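PDB 5FYP: phosphoinositol-specific phospholipase C from Pseudomonas sp., which probably cleaves the phosphodiester bond of phosphoinositide lipids in a calcium-dependent manner. Local coordinates for residues 6-10 / 11-15; 15-19 / 20-24; 152-155 / 156-160; 167-171 / 172-176. All coordinates share one frame; numbering follows the deposited sequence.

Contact 1: 6-10 / 11-15; sequences AFIDP and ASWNT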
loop_
_atom_site.group_PDB
_atom_site.type_symbol
_atom_site.label_atom_id
_atom_site.label_comp_id
_atom_site.label_asym_id
_atom_site.label_seq_id
_atom_site.Cartn_x
_atom_site.Cartn_y
_atom_site.Cartn_z
ATOM N N ALA A 6 -3.543 -0.223 22.176
ATOM C CA ALA A 6 -4.121 1.074 22.578
ATOM C C ALA A 6 -4.270 2.065 21.442
ATOM O O ALA A 6 -5.158 2.909 21.480
ATOM C CB ALA A 6 -3.316 1.700 23.711
ATOM N N PHE A 7 -3.427 1.960 20.424
ATOM C CA PHE A 7 -3.440 2.938 19.351
ATOM C C PHE A 7 -4.624 2.797 18.406
ATOM O O PHE A 7 -4.827 3.673 17.556
ATOM C CB PHE A 7 -2.090 2.996 18.588
ATOM C CG PHE A 7 -1.788 1.834 17.692
ATOM C CD1 PHE A 7 -2.305 1.782 16.419
ATOM C CD2 PHE A 7 -0.922 0.818 18.100
ATOM C CE1 PHE A 7 -1.986 0.752 15.566
ATOM C CE2 PHE A 7 -0.602 -0.209 17.241
ATOM C CZ PHE A 7 -1.126 -0.237 15.962
ATOM N N ILE A 8 -5.382 1.710 18.509
ATOM C CA ILE A 8 -6.525 1.481 17.600
ATOM C C ILE A 8 -7.811 1.862 18.332
ATOM O O ILE A 8 -8.161 1.299 19.354
ATOM C CB ILE A 8 -6.604 0.023 17.127
ATOM C CG1 ILE A 8 -5.322 -0.330 16.355
ATOM C CG2 ILE A 8 -7.854 -0.175 16.255
ATOM C CD1 ILE A 8 -5.272 -1.716 15.789
ATOM N N ASP A 9 -8.519 2.830 17.783
ATOM C CA ASP A 9 -9.850 3.167 18.318
ATOM C C ASP A 9 -10.754 1.943 18.124
ATOM O O ASP A 9 -10.919 1.512 17.007
ATOM C CB ASP A 9 -10.357 4.416 17.585
ATOM C CG ASP A 9 -11.716 4.888 18.030
ATOM O OD1 ASP A 9 -12.488 4.121 18.639
ATOM O OD2 ASP A 9 -12.022 6.046 17.711
ATOM N N PRO A 10 -11.384 1.429 19.223
ATOM C CA PRO A 10 -12.216 0.241 19.081
ATOM C C PRO A 10 -13.384 0.407 18.091
ATOM O O PRO A 10 -13.847 -0.575 17.527
ATOM C CB PRO A 10 -12.712 -0.016 20.505
ATOM C CG PRO A 10 -11.665 0.590 21.372
ATOM C CD PRO A 10 -11.217 1.813 20.637
ATOM N N ALA A 11 -13.808 1.645 17.840
ATOM C CA ALA A 11 -14.876 1.902 16.858
ATOM C C ALA A 11 -14.432 1.538 15.430
ATOM O O ALA A 11 -15.274 1.395 14.541
ATOM C CB ALA A 11 -15.298 3.356 16.927
ATOM N N SER A 12 -13.128 1.400 15.212
ATOM C CA SER A 12 -12.618 1.067 13.896
ATOM C C SER A 12 -13.086 -0.302 13.388
ATOM O O SER A 12 -13.240 -0.502 12.193
ATOM C CB SER A 12 -11.079 1.052 13.911
ATOM O OG SER A 12 -10.548 2.283 14.345
ATOM N N TRP A 13 -13.273 -1.248 14.296
ATOM C CA TRP A 13 -13.468 -2.632 13.901
ATOM C C TRP A 13 -14.712 -2.855 13.059
ATOM O O TRP A 13 -14.671 -3.599 12.084
ATOM C CB TRP A 13 -13.444 -3.538 15.132
ATOM C CG TRP A 13 -12.103 -3.642 15.705
ATOM C CD1 TRP A 13 -11.638 -3.040 16.857
ATOM C CD2 TRP A 13 -11.005 -4.330 15.138
ATOM N NE1 TRP A 13 -10.339 -3.364 17.046
ATOM C CE2 TRP A 13 -9.910 -4.136 15.996
ATOM C CE3 TRP A 13 -10.850 -5.126 13.997
ATOM C CZ2 TRP A 13 -8.669 -4.725 15.755
ATOM C CZ3 TRP A 13 -9.647 -5.675 13.749
ATOM C CH2 TRP A 13 -8.569 -5.521 14.654
ATOM N N ASN A 14 -15.799 -2.177 13.410
ATOM C CA ASN A 14 -17.044 -2.289 12.658
ATOM C C ASN A 14 -17.177 -1.237 11.554
ATOM O O ASN A 14 -18.247 -1.096 10.978
ATOM C CB ASN A 14 -18.234 -2.250 13.620
ATOM C CG ASN A 14 -19.481 -2.843 13.018
ATOM O OD1 ASN A 14 -19.435 -3.767 12.195
ATOM N ND2 ASN A 14 -20.618 -2.319 13.441
ATOM N N THR A 15 -16.081 -0.558 11.206
ATOM C CA THR A 15 -16.105 0.464 10.174
ATOM C C THR A 15 -15.552 -0.125 8.883
ATOM O O THR A 15 -14.518 -0.774 8.899
ATOM C CB THR A 15 -15.254 1.663 10.609
ATOM O OG1 THR A 15 -15.709 2.148 11.882
ATOM C CG2 THR A 15 -15.301 2.806 9.652
HETATM O O HOH W 1 -16.175 -1.387 16.168
#
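Asp9 holds a short 3-10 turn twice, its carboxylate at Ala11 N and its carbonyl at Ser12. Its CB lies 3.9 Å from Ser12 OG. With CG anti to the backbone N (chi1 -180°), the carboxylate swings along the chain, and OD1 takes the N-H of Ala11, 2.9 Å from Asp9 OD1 to Ala11 N. This is an Asx turn; the N-H comes from above the carboxylate plane, 43° out of it. OD1 also lies 3.4 Å from Ala11 CB. The Asp9 carbonyl is gripped twice by Ser12. Ser12 OG sits on an in-plane lone pair of Asp9 O at 2.8 Å, while Ser12 N, also 2.8 Å from Asp9 O, comes from above the plane. Deeper down, Ile8 CG2 approaches Trp13 NE1 at 4.1 Å, the two side chains crossing nearly at right angles. Were Asp9 replaced by alanine, the Ala11 N-H would be likely to lack its carboxylate mate and the turn to start less firmly. The Asp9 side chain also touches Arg296 and that of Ser12 touches Pro297, which lays the turn against strand 295-297, while Ile8 packs on Phe112.

Contact 2: 15-19 / 20-24; sequences TPFNG and IAQVA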
loop_
_atom_site.group_PDB
_atom_site.type_symbol
_atom_site.label_atom_id
_atom_site.label_comp_id
_atom_site.label_asym_id
_atom_site.label_seq_id
_atom_site.Cartn_x
_atom_site.Cartn_y
_atom_site.Cartn_z
ATOM N N THR A 15 -16.081 -0.558 11.206
ATOM C CA THR A 15 -16.105 0.464 10.174
ATOM C C THR A 15 -15.552 -0.125 8.883
ATOM O O THR A 15 -14.518 -0.774 8.899
ATOM C CB THR A 15 -15.254 1.663 10.609
ATOM O OG1 THR A 15 -15.709 2.148 11.882
ATOM C CG2 THR A 15 -15.301 2.806 9.652
ATOM N N PRO A 16 -16.190 0.152 7.723
ATOM C CA PRO A 16 -15.596 -0.198 6.442
ATOM C C PRO A 16 -14.173 0.330 6.335
ATOM O O PRO A 16 -13.901 1.436 6.797
ATOM C CB PRO A 16 -16.516 0.506 5.444
ATOM C CG PRO A 16 -17.850 0.481 6.134
ATOM C CD PRO A 16 -17.498 0.815 7.555
ATOM N N PHE A 17 -13.295 -0.426 5.705
ATOM C CA PHE A 17 -11.890 -0.017 5.645
ATOM C C PHE A 17 -11.693 1.370 5.061
ATOM O O PHE A 17 -10.824 2.122 5.504
ATOM C CB PHE A 17 -11.109 -1.065 4.857
ATOM C CG PHE A 17 -9.597 -0.885 4.889
ATOM C CD1 PHE A 17 -8.881 -1.118 6.035
ATOM C CD2 PHE A 17 -8.910 -0.476 3.758
ATOM C CE1 PHE A 17 -7.508 -0.964 6.053
ATOM C CE2 PHE A 17 -7.535 -0.324 3.772
ATOM C CZ PHE A 17 -6.814 -0.563 4.917
ATOM N N ASN A 18 -12.501 1.705 4.051
ATOM C CA ASN A 18 -12.434 3.020 3.426
ATOM C C ASN A 18 -12.899 4.162 4.329
ATOM O O ASN A 18 -12.631 5.319 4.025
ATOM C CB ASN A 18 -13.200 3.037 2.110
ATOM C CG ASN A 18 -14.644 2.647 2.295
ATOM O OD1 ASN A 18 -14.957 1.520 2.722
ATOM N ND2 ASN A 18 -15.543 3.524 1.895
ATOM N N GLY A 19 -13.600 3.829 5.417
ATOM C CA GLY A 19 -13.993 4.831 6.419
ATOM C C GLY A 19 -13.053 4.977 7.578
ATOM O O GLY A 19 -13.420 5.657 8.557
ATOM N N ILE A 20 -11.861 4.386 7.490
ATOM C CA ILE A 20 -10.884 4.412 8.571
ATOM C C ILE A 20 -9.673 5.262 8.155
ATOM O O ILE A 20 -9.121 5.096 7.061
ATOM C CB ILE A 20 -10.442 2.986 8.943
ATOM C CG1 ILE A 20 -11.633 2.132 9.381
ATOM C CG2 ILE A 20 -9.369 3.028 10.010
ATOM C CD1 ILE A 20 -11.313 0.683 9.601
ATOM N N ALA A 21 -9.283 6.158 9.051
ATOM C CA ALA A 21 -8.072 6.969 8.927
ATOM C C ALA A 21 -6.946 6.325 9.735
ATOM O O ALA A 21 -7.151 5.863 10.871
ATOM C CB ALA A 21 -8.309 8.370 9.429
ATOM N N GLN A 22 -5.751 6.381 9.176
ATOM C CA GLN A 22 -4.566 5.804 9.779
ATOM C C GLN A 22 -3.377 6.727 9.673
ATOM O O GLN A 22 -3.146 7.376 8.632
ATOM C CB GLN A 22 -4.158 4.506 9.071
ATOM C CG GLN A 22 -5.223 3.452 8.980
ATOM C CD GLN A 22 -4.647 2.151 8.455
ATOM O OE1 GLN A 22 -3.557 1.703 8.880
ATOM N NE2 GLN A 22 -5.368 1.515 7.560
ATOM N N VAL A 23 -2.523 6.658 10.674
ATOM C CA VAL A 23 -1.119 7.064 10.556
ATOM C C VAL A 23 -0.380 5.917 9.863
ATOM O O VAL A 23 -0.465 4.762 10.293
ATOM C CB VAL A 23 -0.507 7.297 11.945
ATOM C CG1 VAL A 23 0.957 7.668 11.855
ATOM C CG2 VAL A 23 -1.286 8.386 12.693
ATOM N N ALA A 24 0.336 6.262 8.804
ATOM C CA ALA A 24 1.179 5.332 8.059
ATOM C C ALA A 24 2.618 5.777 8.211
ATOM O O ALA A 24 2.918 6.941 8.482
ATOM C CB ALA A 24 0.778 5.320 6.594
HETATM O O HOH W 2 -7.834 2.676 6.297
#
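Phe17 and Ile20 close a tight 3-10 turn from which strand 20-25 sets off. Ile20 N gives its hydrogen to Phe17 O over 3.2 Å, from well above the carbonyl plane and at a C=O...N angle of only 115°; one residue earlier, Gly19 N bonds to Pro16 O at 2.8 Å. Gly19 then hands the chain over to extended geometry.

Ile20 folds back over the incoming loop. Because its CG1 stands beside the backbone N (chi1 -59°), that branch lies 3.5 Å from Pro16 O, and CD1 at its end reaches to 3.6 Å from Thr15 O. The methyl of Thr15 joins from the same loop, CG2 being 3.7 Å from Ile20 CG1.

The strand so begun is consistent with the TIM-barrel framework of this phospholipase family. It runs parallel to 279-282 and antiparallel to 295-297, and Asn27, a calcium ligand, comes soon after its far end. On one side Ala21 packs on Phe269 and Ile273 of helix 269-274.

Gln22 reaches back to the turn. Its amide stands steeply against the Phe17 ring, the planes 77° apart, and NE2 is 3.6 Å from Phe17 CE1. A water lying over the centre of one ring face accepts from Gln22 NE2 and donates to both Phe17 O and Ile20 O, so it ties amide, turn and strand together. The other end of the amide is held as well, Gln22 OE1 being hydrogen-bonded to Thr46 OG1, at the start of strand 46-52, which carries the calcium ligands Glu48 and Asp50.

Contact 3: 152-155 / 156-160; sequences QDLA and THIGS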
loop_
_atom_site.group_PDB
_atom_site.type_symbol
_atom_site.label_atom_id
_atom_site.label_comp_id
_atom_site.label_asym_id
_atom_site.label_seq_id
_atom_site.Cartn_x
_atom_site.Cartn_y
_atom_site.Cartn_z
ATOM N N GLN A 152 -9.501 -8.395 -6.781
ATOM C CA GLN A 152 -10.640 -9.254 -7.073
ATOM C C GLN A 152 -11.491 -9.541 -5.834
ATOM O O GLN A 152 -12.704 -9.670 -5.924
ATOM C CB GLN A 152 -10.154 -10.550 -7.684
ATOM C CG GLN A 152 -11.255 -11.556 -7.984
ATOM C CD GLN A 152 -12.235 -11.049 -9.015
ATOM O OE1 GLN A 152 -11.898 -10.984 -10.177
ATOM N NE2 GLN A 152 -13.456 -10.726 -8.604
ATOM N N ASP A 153 -10.854 -9.681 -4.675
ATOM C CA ASP A 153 -11.613 -9.895 -3.452
ATOM C C ASP A 153 -12.533 -8.718 -3.175
ATOM O O ASP A 153 -13.686 -8.879 -2.775
ATOM C CB ASP A 153 -10.673 -10.141 -2.290
ATOM C CG ASP A 153 -9.775 -11.344 -2.516
ATOM O OD1 ASP A 153 -10.218 -12.348 -3.145
ATOM O OD2 ASP A 153 -8.623 -11.318 -2.006
ATOM N N LEU A 154 -12.015 -7.494 -3.355
ATOM C CA LEU A 154 -12.819 -6.300 -3.172
ATOM C C LEU A 154 -13.943 -6.246 -4.191
ATOM O O LEU A 154 -15.080 -5.921 -3.873
ATOM C CB LEU A 154 -11.938 -5.071 -3.260
ATOM C CG LEU A 154 -12.683 -3.733 -3.108
ATOM C CD1 LEU A 154 -13.389 -3.589 -1.777
ATOM C CD2 LEU A 154 -11.687 -2.611 -3.332
ATOM N N ALA A 155 -13.621 -6.572 -5.433
ATOM C CA ALA A 155 -14.608 -6.564 -6.518
ATOM C C ALA A 155 -15.769 -7.502 -6.217
ATOM O O ALA A 155 -16.944 -7.130 -6.341
ATOM C CB ALA A 155 -13.932 -6.906 -7.828
ATOM N N THR A 156 -15.462 -8.706 -5.786
ATOM C CA THR A 156 -16.499 -9.634 -5.395
ATOM C C THR A 156 -17.329 -9.068 -4.247
ATOM O O THR A 156 -18.558 -9.167 -4.254
ATOM C CB THR A 156 -15.869 -10.974 -5.034
ATOM O OG1 THR A 156 -15.281 -11.514 -6.219
ATOM C CG2 THR A 156 -16.892 -11.941 -4.454
ATOM N N HIS A 157 -16.682 -8.464 -3.261
ATOM C CA HIS A 157 -17.400 -7.886 -2.125
ATOM C C HIS A 157 -18.476 -6.884 -2.571
ATOM O O HIS A 157 -19.574 -6.883 -2.036
ATOM C CB HIS A 157 -16.444 -7.210 -1.153
ATOM C CG HIS A 157 -17.132 -6.614 0.018
ATOM N ND1 HIS A 157 -17.648 -7.371 1.043
ATOM C CD2 HIS A 157 -17.440 -5.326 0.299
ATOM C CE1 HIS A 157 -18.208 -6.575 1.930
ATOM N NE2 HIS A 157 -18.105 -5.331 1.500
ATOM N N ILE A 158 -18.133 -6.035 -3.522
ATOM C CA ILE A 158 -19.068 -4.990 -3.990
ATOM C C ILE A 158 -19.902 -5.410 -5.201
ATOM O O ILE A 158 -20.690 -4.624 -5.718
ATOM C CB ILE A 158 -18.351 -3.654 -4.286
ATOM C CG1 ILE A 158 -17.452 -3.717 -5.537
ATOM C CG2 ILE A 158 -17.575 -3.186 -3.059
ATOM C CD1 ILE A 158 -17.144 -2.374 -6.124
ATOM N N GLY A 159 -19.750 -6.641 -5.681
ATOM C CA GLY A 159 -20.544 -7.120 -6.834
ATOM C C GLY A 159 -20.121 -6.544 -8.186
ATOM O O GLY A 159 -20.958 -6.399 -9.069
ATOM N N SER A 160 -18.828 -6.250 -8.344
ATOM C CA SER A 160 -18.274 -5.655 -9.556
ATOM C C SER A 160 -17.283 -6.615 -10.212
ATOM O O SER A 160 -16.640 -7.410 -9.530
ATOM C CB SER A 160 -17.544 -4.363 -9.175
ATOM O OG SER A 160 -16.958 -3.697 -10.292
#
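The amide of Gln152 turns one N-H onto the hydroxyl of Thr156, a helical turn further on, with Gln152 NE2 to Thr156 OG1 at 3.1 Å. The oxygen lies slightly out of the amide plane, and the N-H...O angle is bent to 143°. A kink at chi2 (63°) curls the glutamine chain back along the helix to make this possible. The other flat group, the imidazole of His157, has Leu154 O placed obliquely to it, and the side chain touches Pro175. The closest approach to Leu154 O is made by His157 CB, 3.3 Å away. The backbone bonds of the helix include Ile158 N to Leu154 O at 3.1 Å.

Helix 151-158 ends in a Schellman motif. Gly159 takes positive phi (74°), its N bonds to Thr156 O, and Ser160 N reaches back to Ala155 O at 2.9 Å. On the buried side, Leu154 CD1 meets Ile158 CG2 at 4.4 Å, and both side chains pack on Leu165 of helix 165-168.

With an alanine at Gln152 the amide donor is gone, and the Thr156 hydroxyl would probably be more at liberty to rotate. The chemistry divides the helix: a glutamine-threonine bond lies along its more exposed flank and leucine-isoleucine packing on its covered one, while the motif at its end gives the carbonyls of Ala155 and Thr156 donors from the departing chain.

Contact 4: 167-171 / 172-176; sequences GNLKG and KSWPT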
loop_
_atom_site.group_PDB
_atom_site.type_symbol
_atom_site.label_atom_id
_atom_site.label_comp_id
_atom_site.label_asym_id
_atom_site.label_seq_id
_atom_site.Cartn_x
_atom_site.Cartn_y
_atom_site.Cartn_z
ATOM N N GLY A 167 -14.933 2.936 -10.914
ATOM C CA GLY A 167 -16.222 3.616 -10.819
ATOM C C GLY A 167 -17.248 2.906 -9.967
ATOM O O GLY A 167 -18.109 3.566 -9.355
ATOM N N ASN A 168 -17.207 1.579 -9.901
ATOM C CA ASN A 168 -18.215 0.862 -9.116
ATOM C C ASN A 168 -18.033 0.986 -7.619
ATOM O O ASN A 168 -18.981 0.793 -6.866
ATOM C CB ASN A 168 -18.322 -0.582 -9.562
ATOM C CG ASN A 168 -18.927 -0.716 -10.953
ATOM O OD1 ASN A 168 -19.564 0.197 -11.457
ATOM N ND2 ASN A 168 -18.785 -1.875 -11.536
ATOM N N LEU A 169 -16.839 1.373 -7.180
ATOM C CA LEU A 169 -16.641 1.639 -5.747
ATOM C C LEU A 169 -17.402 2.831 -5.225
ATOM O O LEU A 169 -17.644 2.907 -4.024
ATOM C CB LEU A 169 -15.165 1.792 -5.416
ATOM C CG LEU A 169 -14.428 0.445 -5.280
ATOM C CD1 LEU A 169 -12.925 0.650 -5.372
ATOM C CD2 LEU A 169 -14.775 -0.210 -3.968
ATOM N N LYS A 170 -17.756 3.778 -6.090
ATOM C CA LYS A 170 -18.453 4.964 -5.630
ATOM C C LYS A 170 -19.777 4.558 -4.967
ATOM O O LYS A 170 -20.594 3.870 -5.556
ATOM C CB LYS A 170 -18.695 5.912 -6.800
ATOM C CG LYS A 170 -19.286 7.241 -6.385
ATOM C CD LYS A 170 -19.613 8.083 -7.634
ATOM C CE LYS A 170 -20.910 7.501 -8.210
ATOM N NZ LYS A 170 -21.624 8.356 -9.118
ATOM N N GLY A 171 -19.957 4.987 -3.746
ATOM C CA GLY A 171 -21.185 4.662 -3.001
ATOM C C GLY A 171 -21.138 3.326 -2.297
ATOM O O GLY A 171 -22.105 2.942 -1.662
ATOM N N LYS A 172 -19.990 2.655 -2.346
ATOM C CA LYS A 172 -19.884 1.317 -1.751
ATOM C C LYS A 172 -18.902 1.308 -0.574
ATOM O O LYS A 172 -17.951 2.070 -0.454
ATOM C CB LYS A 172 -19.497 0.283 -2.826
ATOM C CG LYS A 172 -20.609 -0.043 -3.877
ATOM C CD LYS A 172 -21.521 -1.179 -3.414
ATOM C CE LYS A 172 -22.514 -1.726 -4.415
ATOM N NZ LYS A 172 -23.013 -0.747 -5.388
ATOM N N SER A 173 -19.128 0.350 0.301
ATOM C CA SER A 173 -18.266 0.112 1.459
ATOM C C SER A 173 -17.336 -1.064 1.206
ATOM O O SER A 173 -17.744 -2.137 0.727
ATOM C CB SER A 173 -19.114 -0.208 2.691
ATOM O OG SER A 173 -19.894 0.896 3.032
ATOM N N TRP A 174 -16.066 -0.873 1.554
ATOM C CA TRP A 174 -15.149 -2.014 1.665
ATOM C C TRP A 174 -15.586 -2.911 2.828
ATOM O O TRP A 174 -16.316 -2.468 3.720
ATOM C CB TRP A 174 -13.727 -1.518 1.931
ATOM C CG TRP A 174 -13.064 -0.822 0.780
ATOM C CD1 TRP A 174 -13.562 0.196 0.018
ATOM C CD2 TRP A 174 -11.726 -1.057 0.302
ATOM N NE1 TRP A 174 -12.628 0.589 -0.918
ATOM C CE2 TRP A 174 -11.492 -0.157 -0.760
ATOM C CE3 TRP A 174 -10.699 -1.949 0.665
ATOM C CZ2 TRP A 174 -10.308 -0.136 -1.462
ATOM C CZ3 TRP A 174 -9.518 -1.921 -0.035
ATOM C CH2 TRP A 174 -9.345 -1.040 -1.107
ATOM N N PRO A 175 -15.048 -4.148 2.893
ATOM C CA PRO A 175 -15.212 -4.918 4.121
ATOM C C PRO A 175 -14.688 -4.128 5.324
ATOM O O PRO A 175 -13.807 -3.253 5.211
ATOM C CB PRO A 175 -14.369 -6.174 3.867
ATOM C CG PRO A 175 -14.287 -6.267 2.359
ATOM C CD PRO A 175 -14.193 -4.842 1.926
ATOM N N THR A 176 -15.229 -4.459 6.484
ATOM C CA THR A 176 -14.822 -3.774 7.713
ATOM C C THR A 176 -13.457 -4.245 8.165
ATOM O O THR A 176 -12.955 -5.298 7.726
ATOM C CB THR A 176 -15.818 -3.988 8.875
ATOM O OG1 THR A 176 -15.798 -5.371 9.186
ATOM C CG2 THR A 176 -17.229 -3.518 8.497
HETATM O O HOH W 3 -21.448 -0.138 -7.285
HETATM O O HOH W 4 -23.076 2.508 -5.587
HETATM O O HOH W 5 -21.844 2.223 1.341
#
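Leu169 and Lys172 are the two ends of a type II beta turn, with Lys170 and Gly171 at its corners, that carries the chain out of helix 165-168 and into the loop leading to strand 184-189. Its backbone bond runs from Lys172 N to Leu169 O, 2.9 Å long, the donor standing above the carbonyl plane. Gly171 has positive phi (85°), where a CB would collide with Lys170 O.

The apolar part of the contact is Leu169 against Trp174. The branch CD2 of the leucine comes obliquely to the pyrrole end of the indole, 3.8 Å from Trp174 NE1 and 4.2 Å from Trp174 CD1. The indole N-H is spoken for by Ser256 O, which helps set how the ring is turned, and Leu154 of helix 151-158 touches both side chains.

Lys172 makes its contacts first with its aliphatic stem. CB lies 3.4 Å from Leu169 O, and chi1 (-70°) puts CG beside the backbone N, 3.5 Å from Asn168 O; the chain then bends at chi2. That folded course brings the ammonium group near two waters. One donates to Asn168 O, but its contact with Lys172 NZ is unusually short and so doubtful; a second donates to Lys170 O and is held only weakly by NZ.

A third water links Gly171 O, at 3.1 Å, with Ser173 OG, at 2.9 Å from the water oxygen.

From the N terminus, contact 1 closes the short turn at 9-12 and contact 2 follows at once, sharing Thr15, so together they bring the N-terminal loop along strand 295-297 and into strand 20-25. Contact 3 comes much later and finishes helix 151-158; contact 4 then turns the chain out of helix 165-168. All four are local and in series, none nested in or crossing another. Contact 4 joins the rest: Asn168 bonds to Ser160 of contact 3, while Asn18 and Phe17 of contact 2 bond to the backbone of Trp174 and Pro175. Thr176 packs against residues 13-15 of contact 1, whereas contacts 1 and 3 do not touch.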